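Local coordinates for protein delta-1-pyrroline-5-carboxylate dehydrogenase, mitochondrial (Mus musculus, PDB 4E3X) that oxidises L-glutamate gamma-semialdehyde to glutamate with NAD+, the second and last step of mitochondrial proline degradation to glutamate, at residues Arg140-Val143 and Leu144-Met148. Numbering follows the deposited sequence.
Sequences RAEV and LAKTM
Val143 O accepts two hydrogen bonds from one residue, Thr147, whose N lies 3.1 Å and whose OG1 lies 2.8 Å from it, the two donors arriving from opposite faces of the carbonyl plane. Threonine suits the place because a chi1 of -60° sets OG1 anti to its own carbonyl carbon, so this buried hydroxyl donates to a carbonyl one turn back; OG1 has a second hydrogen-bond partner in Thr213 OG1 outside the helix. On another side, Lys146 NZ meets Glu142 OE2 at 2.7 Å, a salt bridge formed on the anti side of the carboxylate and 29° out of its plane. Both chains are extended and cross, bringing Lys146 CE against Glu142 CG at 3.6 Å, while Arg139 holds Glu142 OE1. Shortening Lys146 to an alanine would probably leave Glu142 OE2 without its cationic mate and Glu142 CG without the lysine methylenes that lie against it. Leu144 lies alongside the aliphatic part of Arg140, CD1 4.1 Å from CG, and the guanidinium beyond pairs with Glu159 and Glu35; an apolar leucine fits, buried against Leu50, Phe40 and Ala163. Small Ala141 and Ala145 let helix 45-55 come close, Ala53 touching both. Successive i to i+4 backbone bonds, such as Leu144 N to Arg140 O at 3.0 Å, mark a regular alpha-helix, whose pitch also puts Glu142 and Lys146 on one face, packed among helices 45-55, 155-180 and 239-251 of the aldehyde dehydrogenase fold.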
ATOM      1  N   ARG B 140      -1.573 -15.437 -30.521  1.00  8.86           N
ATOM      2  CA  ARG B 140      -2.687 -15.939 -29.717  1.00  8.93           C
ATOM      3  C   ARG B 140      -2.706 -17.461 -29.673  1.00  9.12           C
ATOM      4  O   ARG B 140      -2.807 -18.060 -28.605  1.00  9.58           O
ATOM      5  CB  ARG B 140      -4.034 -15.420 -30.239  1.00  9.80           C
ATOM      6  CG  ARG B 140      -5.128 -15.419 -29.164  1.00 10.07           C
ATOM      7  CD  ARG B 140      -6.517 -15.251 -29.777  1.00  9.87           C
ATOM      8  NE  ARG B 140      -7.536 -14.861 -28.804  1.00 11.01           N
ATOM      9  CZ  ARG B 140      -7.881 -13.601 -28.556  1.00 10.52           C
ATOM     10  NH1 ARG B 140      -8.830 -13.330 -27.669  1.00 12.08           N
ATOM     11  NH2 ARG B 140      -7.266 -12.607 -29.192  1.00 11.18           N
ATOM     12  N   ALA B 141      -2.623 -18.092 -30.838  1.00  9.23           N
ATOM     13  CA  ALA B 141      -2.748 -19.541 -30.896  1.00  9.62           C
ATOM     14  C   ALA B 141      -1.614 -20.211 -30.116  1.00  8.89           C
ATOM     15  O   ALA B 141      -1.837 -21.194 -29.404  1.00  9.86           O
ATOM     16  CB  ALA B 141      -2.799 -20.027 -32.348  1.00 10.90           C
ATOM     17  N   GLU B 142      -0.407 -19.666 -30.231  1.00  9.71           N
ATOM     18  CA  GLU B 142       0.740 -20.185 -29.494  1.00  9.64           C
ATOM     19  C   GLU B 142       0.530 -20.168 -27.982  1.00  9.37           C
ATOM     20  O   GLU B 142       0.726 -21.185 -27.308  1.00  9.50           O
ATOM     21  CB  GLU B 142       1.994 -19.377 -29.840  1.00 10.10           C
ATOM     22  CG  GLU B 142       3.216 -19.793 -29.029  1.00 10.24           C
ATOM     23  CD  GLU B 142       4.347 -18.780 -29.071  1.00 11.63           C
ATOM     24  OE1 GLU B 142       4.344 -17.899 -29.956  1.00 14.29           O
ATOM     25  OE2 GLU B 142       5.250 -18.876 -28.213  1.00 12.59           O
ATOM     26  N   VAL B 143       0.157 -19.016 -27.433  1.00  8.86           N
ATOM     27  CA  VAL B 143       0.023 -18.936 -25.975  1.00  8.15           C
ATOM     28  C   VAL B 143      -1.159 -19.765 -25.468  1.00  7.52           C
ATOM     29  O   VAL B 143      -1.096 -20.344 -24.384  1.00  8.59           O
ATOM     30  CB  VAL B 143       0.002 -17.483 -25.425  1.00  8.86           C
ATOM     31  CG1 VAL B 143       1.298 -16.762 -25.806  1.00 10.23           C
ATOM     32  CG2 VAL B 143      -1.225 -16.717 -25.895  1.00  9.42           C
ATOM     33  N   LEU B 144      -2.229 -19.823 -26.256  1.00  8.32           N
ATOM     34  CA  LEU B 144      -3.345 -20.691 -25.900  1.00  8.65           C
ATOM     35  C   LEU B 144      -2.903 -22.155 -25.865  1.00  7.74           C
ATOM     36  O   LEU B 144      -3.167 -22.868 -24.897  1.00  8.74           O
ATOM     37  CB  LEU B 144      -4.507 -20.507 -26.879  1.00 10.03           C
ATOM     38  CG  LEU B 144      -5.579 -19.483 -26.495  1.00 14.03           C
ATOM     39  CD1 LEU B 144      -5.001 -18.142 -26.107  1.00 16.22           C
ATOM     40  CD2 LEU B 144      -6.559 -19.333 -27.646  1.00 14.72           C
ATOM     41  N   ALA B 145      -2.244 -22.600 -26.931  1.00  7.60           N
ATOM     42  CA  ALA B 145      -1.855 -23.997 -27.052  1.00  8.54           C
ATOM     43  C   ALA B 145      -0.896 -24.396 -25.939  1.00  8.14           C
ATOM     44  O   ALA B 145      -1.002 -25.495 -25.380  1.00  8.42           O
ATOM     45  CB  ALA B 145      -1.232 -24.263 -28.421  1.00  9.56           C
ATOM     46  N   LYS B 146       0.030 -23.498 -25.607  1.00  8.20           N
ATOM     47  CA  LYS B 146       1.014 -23.799 -24.576  1.00  7.72           C
ATOM     48  C   LYS B 146       0.365 -23.879 -23.195  1.00  7.86           C
ATOM     49  O   LYS B 146       0.797 -24.652 -22.349  1.00  8.16           O
ATOM     50  CB  LYS B 146       2.147 -22.774 -24.602  1.00  7.81           C
ATOM     51  CG  LYS B 146       3.028 -22.946 -25.830  1.00  8.04           C
ATOM     52  CD  LYS B 146       4.152 -21.925 -25.921  1.00  8.11           C
ATOM     53  CE  LYS B 146       5.042 -22.245 -27.105  1.00  9.22           C
ATOM     54  NZ  LYS B 146       6.141 -21.253 -27.273  1.00  9.99           N
ATOM     55  N   THR B 147      -0.674 -23.082 -22.981  1.00  7.36           N
ATOM     56  CA  THR B 147      -1.420 -23.121 -21.733  1.00  7.36           C
ATOM     57  C   THR B 147      -2.286 -24.393 -21.667  1.00  8.31           C
ATOM     58  O   THR B 147      -2.405 -25.036 -20.619  1.00  9.03           O
ATOM     59  CB  THR B 147      -2.267 -21.839 -21.582  1.00  7.71           C
ATOM     60  OG1 THR B 147      -1.397 -20.694 -21.582  1.00  8.04           O
ATOM     61  CG2 THR B 147      -3.064 -21.847 -20.292  1.00  9.65           C
ATOM     62  N   MET B 148      -2.878 -24.778 -22.793  1.00  7.92           N
ATOM     63  CA  MET B 148      -3.641 -26.028 -22.843  1.00  7.85           C
ATOM     64  C   MET B 148      -2.763 -27.239 -22.575  1.00  7.99           C
ATOM     65  O   MET B 148      -3.069 -28.072 -21.720  1.00  9.27           O
ATOM     66  CB  MET B 148      -4.315 -26.187 -24.206  1.00  8.57           C
ATOM     67  CG  MET B 148      -5.417 -25.169 -24.476  1.00  8.89           C
ATOM     68  SD  MET B 148      -6.188 -25.372 -26.093  1.00  9.90           S
ATOM     69  CE  MET B 148      -6.913 -26.997 -25.904  1.00 10.13           C
TER